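Papillomavirus transcription factor E2 (Human papillomavirus type 18, PDB 1QQH) probably controls viral gene expression through this activation domain and, as in related E2 proteins, supports replication of the viral genome. Local coordinates at residues I8-A13 against H43-G48; Q50-Y55 against I105-E110; D82-C87 against L93-E98; T119-V122 against N127-D130. The protein carries 1 engineered substitution. All blocks are in the same frame, centred on the assembly; numbering follows the deposited sequence.

Contact 1 (I8-A13 against H43-G48)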
loop_
_atom_site.group_PDB
_atom_site.type_symbol
_atom_site.label_atom_id
_atom_site.label_comp_id
_atom_site.label_asym_id
_atom_site.label_seq_id
_atom_site.Cartn_x
_atom_site.Cartn_y
_atom_site.Cartn_z
ATOM N N ILE A 8 -1.704 -14.096 0.345
ATOM C CA ILE A 8 -2.968 -14.152 -0.386
ATOM C C ILE A 8 -4.112 -13.506 0.394
ATOM O O ILE A 8 -4.921 -12.759 -0.166
ATOM C CB ILE A 8 -3.361 -15.613 -0.700
ATOM C CG1 ILE A 8 -2.145 -16.387 -1.222
ATOM C CG2 ILE A 8 -4.480 -15.640 -1.732
ATOM C CD1 ILE A 8 -1.555 -15.840 -2.514
ATOM N N GLU A 9 -4.180 -13.804 1.685
ATOM C CA GLU A 9 -5.220 -13.254 2.546
ATOM C C GLU A 9 -5.073 -11.736 2.596
ATOM O O GLU A 9 -6.042 -10.992 2.433
ATOM C CB GLU A 9 -5.089 -13.848 3.951
ATOM C CG GLU A 9 -6.218 -13.494 4.903
ATOM C CD GLU A 9 -6.191 -14.333 6.173
ATOM O OE1 GLU A 9 -7.105 -14.174 7.011
ATOM O OE2 GLU A 9 -5.256 -15.153 6.334
ATOM N N LEU A 10 -3.842 -11.287 2.813
ATOM C CA LEU A 10 -3.541 -9.867 2.880
ATOM C C LEU A 10 -3.949 -9.168 1.586
ATOM O O LEU A 10 -4.557 -8.099 1.606
ATOM C CB LEU A 10 -2.045 -9.668 3.137
ATOM C CG LEU A 10 -1.532 -8.231 3.141
ATOM C CD1 LEU A 10 -2.301 -7.419 4.158
ATOM C CD2 LEU A 10 -0.040 -8.216 3.447
ATOM N N GLN A 11 -3.618 -9.784 0.456
ATOM C CA GLN A 11 -3.948 -9.206 -0.837
ATOM C C GLN A 11 -5.452 -9.018 -1.007
ATOM O O GLN A 11 -5.907 -7.967 -1.457
ATOM C CB GLN A 11 -3.425 -10.087 -1.959
ATOM C CG GLN A 11 -3.085 -9.293 -3.191
ATOM C CD GLN A 11 -1.884 -8.404 -2.960
ATOM O OE1 GLN A 11 -0.774 -8.894 -2.735
ATOM N NE2 GLN A 11 -2.096 -7.092 -3.004
ATOM N N MET A 12 -6.224 -10.042 -0.662
ATOM C CA MET A 12 -7.668 -9.940 -0.778
ATOM C C MET A 12 -8.182 -8.833 0.132
ATOM O O MET A 12 -9.040 -8.041 -0.266
ATOM C CB MET A 12 -8.336 -11.270 -0.432
ATOM C CG MET A 12 -8.179 -12.329 -1.523
ATOM S SD MET A 12 -8.586 -11.688 -3.193
ATOM C CE MET A 12 -10.408 -11.530 -3.076
ATOM N N ALA A 13 -7.646 -8.769 1.348
ATOM C CA ALA A 13 -8.053 -7.738 2.297
ATOM C C ALA A 13 -7.801 -6.364 1.687
ATOM O O ALA A 13 -8.665 -5.484 1.733
ATOM C CB ALA A 13 -7.277 -7.885 3.598
ATOM N N HIS A 43 -5.957 -9.827 11.117
ATOM C CA HIS A 43 -7.052 -9.721 10.158
ATOM C C HIS A 43 -7.631 -8.318 10.141
ATOM O O HIS A 43 -8.744 -8.110 9.664
ATOM C CB HIS A 43 -8.163 -10.721 10.495
ATOM C CG HIS A 43 -7.771 -12.151 10.289
ATOM N ND1 HIS A 43 -8.553 -13.205 10.715
ATOM C CD2 HIS A 43 -6.690 -12.701 9.688
ATOM C CE1 HIS A 43 -7.969 -14.343 10.385
ATOM N NE2 HIS A 43 -6.837 -14.065 9.760
ATOM N N CYS A 44 -6.883 -7.360 10.673
ATOM C CA CYS A 44 -7.318 -5.968 10.703
ATOM C C CYS A 44 -6.199 -5.063 10.215
ATOM O O CYS A 44 -5.042 -5.465 10.162
ATOM C CB CYS A 44 -7.649 -5.528 12.127
ATOM S SG CYS A 44 -9.036 -6.316 12.920
ATOM N N PHE A 45 -6.551 -3.842 9.845
ATOM C CA PHE A 45 -5.540 -2.871 9.466
ATOM C C PHE A 45 -5.588 -1.898 10.637
ATOM O O PHE A 45 -6.612 -1.768 11.305
ATOM C CB PHE A 45 -5.878 -2.170 8.137
ATOM C CG PHE A 45 -5.697 -3.055 6.927
ATOM C CD1 PHE A 45 -6.797 -3.574 6.244
ATOM C CD2 PHE A 45 -4.425 -3.429 6.516
ATOM C CE1 PHE A 45 -6.624 -4.459 5.172
ATOM C CE2 PHE A 45 -4.246 -4.307 5.452
ATOM C CZ PHE A 45 -5.348 -4.824 4.782
ATOM N N LYS A 46 -4.478 -1.250 10.926
ATOM C CA LYS A 46 -4.464 -0.314 12.029
ATOM C C LYS A 46 -3.426 0.771 11.811
ATOM O O LYS A 46 -2.385 0.541 11.205
ATOM C CB LYS A 46 -4.206 -1.051 13.351
ATOM C CG LYS A 46 -3.077 -2.078 13.328
ATOM C CD LYS A 46 -3.572 -3.444 12.901
ATOM C CE LYS A 46 -2.505 -4.501 13.104
ATOM N NZ LYS A 46 -2.952 -5.833 12.603
ATOM N N LYS A 47 -3.734 1.959 12.302
ATOM C CA LYS A 47 -2.855 3.092 12.158
ATOM C C LYS A 47 -2.901 3.906 13.430
ATOM O O LYS A 47 -3.845 3.798 14.212
ATOM C CB LYS A 47 -3.303 3.962 10.976
ATOM C CG LYS A 47 -3.271 3.241 9.643
ATOM C CD LYS A 47 -3.561 4.184 8.480
ATOM C CE LYS A 47 -5.022 4.589 8.423
ATOM N NZ LYS A 47 -5.301 5.367 7.184
ATOM N N GLY A 48 -1.871 4.718 13.631
ATOM C CA GLY A 48 -1.815 5.563 14.806
ATOM C C GLY A 48 -1.491 4.820 16.081
ATOM O O GLY A 48 -2.219 4.910 17.065
#
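K46 NZ, on the segment whose H43 and F45 meet E9, L10 and A13 of the helix, sits among four carbonyl oxygens: C44 O at 3.2 Å, with the donor above the carbonyl plane, and those of L36, T39 and P41. With three hydrogens to give, it must share them. That clustering ties the start of the strand to helix 34-37 and to the residues between them. The polar approach across the contact is between the imidazole of H43 and the carboxylate of E9. H43 NE2 and E9 OE1 lie 2.8 Å apart, yet the angle is too poor for a hydrogen bond. The two side chains cross at about a right angle, with carboxylate and ring planes turned 49° from each other. E9 reaches the ring because its CG is anti to the backbone N (chi1 -173°) and the chain beyond runs straight.

Next to this polar pair, the ring of F45 brings its outer end against the helix. A13 CB touches F45 CZ at 3.8 Å, and one turn earlier L10 CD1 sits 3.9 Å from F45 CE2, both approaching the ring obliquely. A13 N bonds to E9 O, one helical turn back. W37 touches E9, L10, A13 and F45, and W81 meets the F45 ring from strand 81-89. L10 also packs on Q11 of the second subunit. The pattern is consistent with an amphipathic helix, here setting L10 and A13, with E9 beside them, against the start of strand 45-56, where helical and beta parts of the E2 activation domain meet.

Contact 2 (Q50-Y55 against I105-E110)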
loop_
_atom_site.group_PDB
_atom_site.type_symbol
_atom_site.label_atom_id
_atom_site.label_comp_id
_atom_site.label_asym_id
_atom_site.label_seq_id
_atom_site.Cartn_x
_atom_site.Cartn_y
_atom_site.Cartn_z
ATOM N N GLN A 50 -0.188 3.860 19.585
ATOM C CA GLN A 50 -0.028 4.640 20.808
ATOM C C GLN A 50 0.485 3.692 21.888
ATOM O O GLN A 50 -0.023 2.587 22.045
ATOM C CB GLN A 50 -1.371 5.228 21.233
ATOM C CG GLN A 50 -1.288 6.638 21.783
ATOM C CD GLN A 50 -0.875 7.636 20.722
ATOM O OE1 GLN A 50 -1.494 7.712 19.657
ATOM N NE2 GLN A 50 0.175 8.409 21.003
ATOM N N THR A 51 1.487 4.140 22.630
ATOM C CA THR A 51 2.104 3.347 23.680
ATOM C C THR A 51 1.306 3.224 24.967
ATOM O O THR A 51 0.959 4.229 25.595
ATOM C CB THR A 51 3.485 3.929 24.052
ATOM O OG1 THR A 51 4.366 3.790 22.941
ATOM C CG2 THR A 51 4.083 3.204 25.250
ATOM N N VAL A 52 1.033 1.986 25.362
ATOM C CA VAL A 52 0.334 1.717 26.609
ATOM C C VAL A 52 1.343 1.033 27.530
ATOM O O VAL A 52 1.956 0.031 27.154
ATOM C CB VAL A 52 -0.865 0.776 26.411
ATOM C CG1 VAL A 52 -1.406 0.324 27.767
ATOM C CG2 VAL A 52 -1.952 1.492 25.639
ATOM N N GLN A 53 1.530 1.584 28.725
ATOM C CA GLN A 53 2.471 1.005 29.677
ATOM C C GLN A 53 1.739 0.263 30.776
ATOM O O GLN A 53 0.766 0.767 31.333
ATOM C CB GLN A 53 3.317 2.084 30.331
ATOM C CG GLN A 53 4.115 2.933 29.396
ATOM C CD GLN A 53 4.803 4.043 30.152
ATOM O OE1 GLN A 53 4.143 4.907 30.748
ATOM N NE2 GLN A 53 6.137 4.026 30.153
ATOM N N VAL A 54 2.215 -0.935 31.087
ATOM C CA VAL A 54 1.617 -1.735 32.138
ATOM C C VAL A 54 2.686 -2.089 33.156
ATOM O O VAL A 54 3.755 -2.583 32.801
ATOM C CB VAL A 54 1.018 -3.039 31.589
ATOM C CG1 VAL A 54 0.489 -3.886 32.735
ATOM C CG2 VAL A 54 -0.103 -2.721 30.612
ATOM N N TYR A 55 2.395 -1.814 34.420
ATOM C CA TYR A 55 3.319 -2.118 35.504
ATOM C C TYR A 55 2.736 -3.278 36.305
ATOM O O TYR A 55 1.653 -3.159 36.876
ATOM C CB TYR A 55 3.496 -0.902 36.416
ATOM C CG TYR A 55 4.004 0.328 35.706
ATOM C CD1 TYR A 55 3.146 1.132 34.959
ATOM C CD2 TYR A 55 5.345 0.688 35.773
ATOM C CE1 TYR A 55 3.613 2.270 34.299
ATOM C CE2 TYR A 55 5.825 1.820 35.118
ATOM C CZ TYR A 55 4.955 2.607 34.385
ATOM O OH TYR A 55 5.429 3.730 33.745
ATOM N N ILE A 105 -5.549 -8.220 23.474
ATOM C CA ILE A 105 -4.530 -8.307 24.518
ATOM C C ILE A 105 -5.261 -8.296 25.854
ATOM O O ILE A 105 -6.015 -7.373 26.152
ATOM C CB ILE A 105 -3.526 -7.141 24.508
ATOM C CG1 ILE A 105 -2.547 -7.300 23.344
ATOM C CG2 ILE A 105 -2.739 -7.142 25.804
ATOM C CD1 ILE A 105 -1.339 -6.400 23.416
ATOM N N GLU A 106 -5.057 -9.348 26.640
ATOM C CA GLU A 106 -5.679 -9.476 27.950
ATOM C C GLU A 106 -4.555 -9.304 28.963
ATOM O O GLU A 106 -3.601 -10.088 28.988
ATOM C CB GLU A 106 -6.320 -10.856 28.085
ATOM C CG GLU A 106 -7.464 -11.102 27.108
ATOM C CD GLU A 106 -8.800 -10.604 27.633
ATOM O OE1 GLU A 106 -8.808 -9.801 28.590
ATOM O OE2 GLU A 106 -9.850 -11.010 27.086
ATOM N N PHE A 107 -4.659 -8.267 29.783
ATOM C CA PHE A 107 -3.636 -7.984 30.774
ATOM C C PHE A 107 -3.575 -9.005 31.908
ATOM O O PHE A 107 -2.555 -9.107 32.587
ATOM C CB PHE A 107 -3.827 -6.568 31.326
ATOM C CG PHE A 107 -3.502 -5.474 30.325
ATOM C CD1 PHE A 107 -4.122 -4.227 30.406
ATOM C CD2 PHE A 107 -2.557 -5.686 29.318
ATOM C CE1 PHE A 107 -3.810 -3.202 29.502
ATOM C CE2 PHE A 107 -2.239 -4.671 28.410
ATOM C CZ PHE A 107 -2.870 -3.423 28.504
ATOM N N LYS A 108 -4.649 -9.763 32.117
ATOM C CA LYS A 108 -4.631 -10.764 33.172
ATOM C C LYS A 108 -3.732 -11.917 32.751
ATOM O O LYS A 108 -2.936 -12.420 33.538
ATOM C CB LYS A 108 -6.024 -11.306 33.463
ATOM C CG LYS A 108 -6.002 -12.407 34.516
ATOM C CD LYS A 108 -7.394 -12.860 34.927
ATOM C CE LYS A 108 -7.323 -13.874 36.068
ATOM N NZ LYS A 108 -8.659 -14.403 36.464
ATOM N N SER A 109 -3.857 -12.327 31.499
ATOM C CA SER A 109 -3.048 -13.419 30.994
ATOM C C SER A 109 -1.610 -12.932 30.908
ATOM O O SER A 109 -0.662 -13.697 31.063
ATOM C CB SER A 109 -3.541 -13.850 29.610
ATOM O OG SER A 109 -2.843 -13.164 28.586
ATOM N N GLU A 110 -1.456 -11.641 30.670
ATOM C CA GLU A 110 -0.143 -11.034 30.555
ATOM C C GLU A 110 0.556 -10.950 31.909
ATOM O O GLU A 110 1.786 -11.000 31.987
ATOM C CB GLU A 110 -0.289 -9.638 29.979
ATOM C CG GLU A 110 0.919 -9.144 29.277
ATOM C CD GLU A 110 1.136 -9.802 27.925
ATOM O OE1 GLU A 110 0.229 -10.501 27.425
ATOM O OE2 GLU A 110 2.223 -9.604 27.357
#
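F107, V54 and V52 form an apolar cluster in which a short helix packs its first residue, a phenylalanine, on a strand of the antiparallel sheet of the E2 activation domain. The phenyl ring of F107 buries the most surface of the three. From the long strand, V54 supplies one methyl to it: CG2 stands over one ring face, 3.7 Å from the centroid and 19° off the normal, a CH-pi contact displaced toward the rim. Its rotamer sets this up, since CG2 lies anti to the carbonyl carbon and beside the backbone N.

V52 follows two residues away on the same side of the strand and adds a lighter touch. Its CG1 meets F107 CZ obliquely at 4.1 Å, so the far end of the ring leans toward both valines while the intervening Q53 points the other way. For F107 itself, CG is turned beside the backbone N (chi1 -70°); CB already leaves the helix toward the strand, and CZ at the ring's far end makes the closest touches.

Neighbouring strands add further cover. The ring of Y66 meets that of F107, and L93 and V122 also touch the phenyl group. Upstream of the helix, E106 OE2 makes a salt bridge to R91.

At the N-cap position, E106 turns its carbonyl oxygen into the helix, where it accepts twice: from the backbone amide E110 N at 3.1 Å, and from the hydroxyl S109 OG at 3.2 Å, which lies tilted 21° from the carbonyl plane.

Contact 3 (D82-C87 against L93-E98); sequences DKTATC and LYYVKE
C87 and Y94 face each other as an antiparallel hydrogen-bonded pair, their CA atoms 5.1 Å apart. Y94 N gives its hydrogen to C87 O at 2.9 Å, in the carbonyl plane, while the return bond from C87 N to Y94 O is nearly straight but modelled so short that its length is doubtful.

Of the side chains of this pair, the Y94 ring folds across to C87. Its CG lies between the backbone N and the carbonyl carbon (chi1 68°), and the ring presents one face to C87 CB, 3.4 Å from the centroid and 18° off the normal, a CH-pi contact modelled very tightly and offset toward the rim. C87 SG reaches the same ring more obliquely, 4.3 Å from the centroid, in a Cys sulfur-aromatic contact. F103 meets the ring as well.

Away from the pair the strands separate, and a water fills the place of direct bonds: it accepts from V96 N at 2.7 Å, donates to A85 O and also binds T84 OG1. Beside it T84 CG2 lies against Y95 CB at 3.9 Å, the two side chains crossing at about a right angle. T86 packs its methyl near L93, and its hydroxyl bonds to Y104 OH.

The whole is a beta hairpin of strands 81-89 and 92-97 within the antiparallel sheet, its first strand interrupted where the water enters.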
loop_
_atom_site.group_PDB
_atom_site.type_symbol
_atom_site.label_atom_id
_atom_site.label_comp_id
_atom_site.label_asym_id
_atom_site.label_seq_id
_atom_site.Cartn_x
_atom_site.Cartn_y
_atom_site.Cartn_z
ATOM N N ASP A 82 -15.119 -1.475 8.524
ATOM C CA ASP A 82 -15.498 -0.446 9.482
ATOM C C ASP A 82 -14.234 0.038 10.171
ATOM O O ASP A 82 -13.233 -0.670 10.221
ATOM C CB ASP A 82 -16.483 -0.983 10.522
ATOM C CG ASP A 82 -17.871 -1.186 9.954
ATOM O OD1 ASP A 82 -18.354 -0.289 9.221
ATOM O OD2 ASP A 82 -18.483 -2.235 10.245
ATOM N N LYS A 83 -14.295 1.251 10.699
ATOM C CA LYS A 83 -13.163 1.869 11.368
ATOM C C LYS A 83 -13.566 2.268 12.790
ATOM O O LYS A 83 -14.612 2.888 12.998
ATOM C CB LYS A 83 -12.736 3.095 10.554
ATOM C CG LYS A 83 -11.717 4.002 11.186
ATOM C CD LYS A 83 -11.486 5.205 10.287
ATOM C CE LYS A 83 -10.611 6.248 10.943
ATOM N NZ LYS A 83 -10.405 7.408 10.040
ATOM N N THR A 84 -12.750 1.892 13.766
ATOM C CA THR A 84 -13.041 2.222 15.153
ATOM C C THR A 84 -11.772 2.438 15.968
ATOM O O THR A 84 -10.659 2.206 15.494
ATOM C CB THR A 84 -13.892 1.126 15.827
ATOM O OG1 THR A 84 -14.301 1.578 17.124
ATOM C CG2 THR A 84 -13.097 -0.162 15.970
ATOM N N ALA A 85 -11.938 2.900 17.197
ATOM C CA ALA A 85 -10.789 3.164 18.053
ATOM C C ALA A 85 -10.409 1.972 18.912
ATOM O O ALA A 85 -11.191 1.039 19.099
ATOM C CB ALA A 85 -11.077 4.357 18.956
ATOM N N THR A 86 -9.189 2.006 19.425
ATOM C CA THR A 86 -8.749 0.953 20.314
ATOM C C THR A 86 -9.066 1.473 21.704
ATOM O O THR A 86 -8.846 2.647 21.995
ATOM C CB THR A 86 -7.236 0.697 20.217
ATOM O OG1 THR A 86 -6.974 -0.188 19.124
ATOM C CG2 THR A 86 -6.720 0.075 21.506
ATOM N N CYS A 87 -9.607 0.612 22.550
ATOM C CA CYS A 87 -9.924 1.010 23.903
ATOM C C CYS A 87 -8.942 0.381 24.867
ATOM O O CYS A 87 -8.633 -0.808 24.775
ATOM C CB CYS A 87 -11.345 0.600 24.263
ATOM S SG CYS A 87 -12.582 1.531 23.362
ATOM N N LEU A 93 -6.610 -4.448 25.942
ATOM C CA LEU A 93 -6.893 -3.598 24.784
ATOM C C LEU A 93 -7.976 -4.238 23.938
ATOM O O LEU A 93 -7.940 -5.437 23.664
ATOM C CB LEU A 93 -5.646 -3.405 23.928
ATOM C CG LEU A 93 -4.380 -2.908 24.626
ATOM C CD1 LEU A 93 -3.295 -2.698 23.572
ATOM C CD2 LEU A 93 -4.659 -1.613 25.381
ATOM N N TYR A 94 -8.947 -3.440 23.522
ATOM C CA TYR A 94 -10.018 -3.972 22.707
ATOM C C TYR A 94 -10.547 -2.922 21.740
ATOM O O TYR A 94 -10.203 -1.743 21.822
ATOM C CB TYR A 94 -11.157 -4.474 23.617
ATOM C CG TYR A 94 -11.915 -3.389 24.375
ATOM C CD1 TYR A 94 -13.070 -2.809 23.841
ATOM C CD2 TYR A 94 -11.484 -2.949 25.624
ATOM C CE1 TYR A 94 -13.782 -1.821 24.534
ATOM C CE2 TYR A 94 -12.183 -1.965 26.329
ATOM C CZ TYR A 94 -13.334 -1.404 25.775
ATOM O OH TYR A 94 -14.022 -0.427 26.460
ATOM N N TYR A 95 -11.363 -3.371 20.803
ATOM C CA TYR A 95 -12.006 -2.474 19.874
ATOM C C TYR A 95 -13.427 -3.014 19.799
ATOM O O TYR A 95 -13.649 -4.211 19.998
ATOM C CB TYR A 95 -11.316 -2.484 18.503
ATOM C CG TYR A 95 -11.307 -3.804 17.758
ATOM C CD1 TYR A 95 -12.192 -4.041 16.705
ATOM C CD2 TYR A 95 -10.369 -4.792 18.063
ATOM C CE1 TYR A 95 -12.139 -5.223 15.970
ATOM C CE2 TYR A 95 -10.306 -5.972 17.341
ATOM C CZ TYR A 95 -11.190 -6.183 16.296
ATOM O OH TYR A 95 -11.116 -7.350 15.571
ATOM N N VAL A 96 -14.391 -2.134 19.563
ATOM C CA VAL A 96 -15.775 -2.574 19.487
ATOM C C VAL A 96 -16.015 -3.069 18.076
ATOM O O VAL A 96 -15.860 -2.319 17.115
ATOM C CB VAL A 96 -16.746 -1.420 19.819
ATOM C CG1 VAL A 96 -18.179 -1.925 19.824
ATOM C CG2 VAL A 96 -16.387 -0.825 21.171
ATOM N N LYS A 97 -16.363 -4.342 17.960
ATOM C CA LYS A 97 -16.618 -4.938 16.663
ATOM C C LYS A 97 -18.100 -5.276 16.543
ATOM O O LYS A 97 -18.583 -6.248 17.135
ATOM C CB LYS A 97 -15.780 -6.200 16.490
ATOM C CG LYS A 97 -15.925 -6.845 15.125
ATOM C CD LYS A 97 -15.082 -8.101 15.017
ATOM C CE LYS A 97 -15.199 -8.728 13.639
ATOM N NZ LYS A 97 -14.386 -9.966 13.554
ATOM N N GLU A 98 -18.816 -4.464 15.774
ATOM C CA GLU A 98 -20.244 -4.665 15.589
ATOM C C GLU A 98 -20.923 -4.654 16.959
ATOM O O GLU A 98 -21.641 -5.582 17.326
ATOM C CB GLU A 98 -20.498 -5.990 14.856
ATOM C CG GLU A 98 -19.881 -6.037 13.449
ATOM C CD GLU A 98 -20.183 -7.328 12.699
ATOM O OE1 GLU A 98 -21.370 -7.578 12.400
ATOM O OE2 GLU A 98 -19.238 -8.094 12.405
HETATM O O HOH W 1 -13.683 0.466 19.325
#

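Contact 4 (T119-V122 against N127-D130); sequences TWEV and NVID
V122 and I129 join the two arms of a beta hairpin, strands 120-124 and 127-128, at the edge of the antiparallel sheet. I129 N donates to V122 O at 2.7 Å, with an N-H...O angle of 149°; the donor is tilted 28° from the carbonyl plane. V128 CA approaches the same oxygen at 3.5 Å as a CA-H...O contact, so V122 O receives hydrogens from two successive residues. In the other direction no direct bond closes the pair. A water takes its place, accepting from V122 N at 2.7 Å and donating to I129 O at 3.0 Å. The backbones are thus clasped on one side by a direct link and on the other by a bridge.

Around this polar pair the side chains touch lightly. V122 CG1, anti to the backbone N (chi1 -174°), comes to 4.3 Å from I129 CB. E121 CG comes within 4.4 Å of V128 CG1; beyond it, the carboxylate oxygen OE1 bonds to H123 NE2, a partner on the same strand.

Further out, V122 also packs on V52, joining the hairpin to strand 45-56, while I129 rests on M135 and F124. W120, on the same strand as V122, stacks its ring on H90 and gives its NE1 hydrogen to H90 O. Past E121 in that strand, V122 CG2 lies in the plane of the W120 ring at its edge, 3.7 Å from W120 CD1.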
loop_
_atom_site.group_PDB
_atom_site.type_symbol
_atom_site.label_atom_id
_atom_site.label_comp_id
_atom_site.label_asym_id
_atom_site.label_seq_id
_atom_site.Cartn_x
_atom_site.Cartn_y
_atom_site.Cartn_z
ATOM N N THR A 119 -1.386 -8.556 40.277
ATOM C CA THR A 119 -1.823 -7.167 40.255
ATOM C C THR A 119 -1.046 -6.432 39.172
ATOM O O THR A 119 0.087 -6.795 38.863
ATOM C CB THR A 119 -1.555 -6.489 41.627
ATOM O OG1 THR A 119 -2.721 -6.603 42.445
ATOM C CG2 THR A 119 -1.197 -5.017 41.467
ATOM N N TRP A 120 -1.661 -5.412 38.587
ATOM C CA TRP A 120 -0.992 -4.627 37.563
ATOM C C TRP A 120 -1.644 -3.262 37.453
ATOM O O TRP A 120 -2.804 -3.083 37.826
ATOM C CB TRP A 120 -1.018 -5.355 36.214
ATOM C CG TRP A 120 -2.360 -5.429 35.567
ATOM C CD1 TRP A 120 -2.926 -4.497 34.743
ATOM C CD2 TRP A 120 -3.308 -6.493 35.681
ATOM N NE1 TRP A 120 -4.162 -4.919 34.335
ATOM C CE2 TRP A 120 -4.425 -6.140 34.896
ATOM C CE3 TRP A 120 -3.324 -7.712 36.375
ATOM C CZ2 TRP A 120 -5.547 -6.958 34.781
ATOM C CZ3 TRP A 120 -4.437 -8.524 36.264
ATOM C CH2 TRP A 120 -5.538 -8.145 35.470
ATOM N N GLU A 121 -0.882 -2.301 36.947
ATOM C CA GLU A 121 -1.353 -0.936 36.791
ATOM C C GLU A 121 -1.196 -0.528 35.329
ATOM O O GLU A 121 -0.147 -0.752 34.732
ATOM C CB GLU A 121 -0.517 -0.024 37.685
ATOM C CG GLU A 121 -1.245 1.176 38.250
ATOM C CD GLU A 121 -0.375 1.968 39.214
ATOM O OE1 GLU A 121 0.613 2.594 38.759
ATOM O OE2 GLU A 121 -0.672 1.952 40.427
ATOM N N VAL A 122 -2.233 0.070 34.757
ATOM C CA VAL A 122 -2.190 0.489 33.358
ATOM C C VAL A 122 -2.059 2.000 33.194
ATOM O O VAL A 122 -2.822 2.771 33.783
ATOM C CB VAL A 122 -3.460 0.037 32.597
ATOM C CG1 VAL A 122 -3.318 0.359 31.130
ATOM C CG2 VAL A 122 -3.693 -1.451 32.797
ATOM N N ASN A 127 -2.289 9.391 31.732
ATOM C CA ASN A 127 -3.430 8.932 32.516
ATOM C C ASN A 127 -3.286 7.509 33.046
ATOM O O ASN A 127 -2.808 6.620 32.341
ATOM C CB ASN A 127 -4.697 8.994 31.660
ATOM C CG ASN A 127 -4.834 10.302 30.905
ATOM O OD1 ASN A 127 -4.012 10.629 30.043
ATOM N ND2 ASN A 127 -5.878 11.059 31.223
ATOM N N VAL A 128 -3.702 7.292 34.287
ATOM C CA VAL A 128 -3.654 5.957 34.866
ATOM C C VAL A 128 -5.036 5.369 34.663
ATOM O O VAL A 128 -6.022 5.905 35.161
ATOM C CB VAL A 128 -3.330 5.986 36.369
ATOM C CG1 VAL A 128 -3.688 4.650 37.003
ATOM C CG2 VAL A 128 -1.848 6.261 36.569
ATOM N N ILE A 129 -5.108 4.269 33.925
ATOM C CA ILE A 129 -6.386 3.643 33.639
ATOM C C ILE A 129 -6.745 2.494 34.563
ATOM O O ILE A 129 -6.410 1.341 34.301
ATOM C CB ILE A 129 -6.438 3.148 32.185
ATOM C CG1 ILE A 129 -6.242 4.333 31.241
ATOM C CG2 ILE A 129 -7.764 2.462 31.910
ATOM C CD1 ILE A 129 -6.459 4.007 29.795
ATOM N N ASP A 130 -7.425 2.821 35.652
ATOM C CA ASP A 130 -7.869 1.818 36.610
ATOM C C ASP A 130 -9.385 1.765 36.479
ATOM O O ASP A 130 -9.906 1.491 35.397
ATOM C CB ASP A 130 -7.461 2.211 38.038
ATOM C CG ASP A 130 -7.767 3.667 38.357
ATOM O OD1 ASP A 130 -8.915 4.104 38.122
ATOM O OD2 ASP A 130 -6.856 4.370 38.851
HETATM O O HOH W 2 -4.383 0.633 36.367
#

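How the contacts relate
All four contacts reach one antiparallel sheet, and strand 45-56 serves contacts 1 and 2 from two ends, their centres about 23 Å apart on opposite sides of the chain's centre. Contact 3 is nested inside the loop closed by contact 2 and touches it: I105 O probably accepts from L93 N at 3.0 Å, and V52 CG2 lies 4.1 Å from L93 CD2. Contact 4 is nearest to contact 2, with centres about 9 Å apart; Y55 O and E121 N, 2.7 Å apart, probably bond between the neighbouring strands. Contacts 1 and 3 meet lightly, C44 SG lying 3.5 Å from Y95 OH, whereas contacts 1 and 4 stay about 13 Å apart at their nearest atoms.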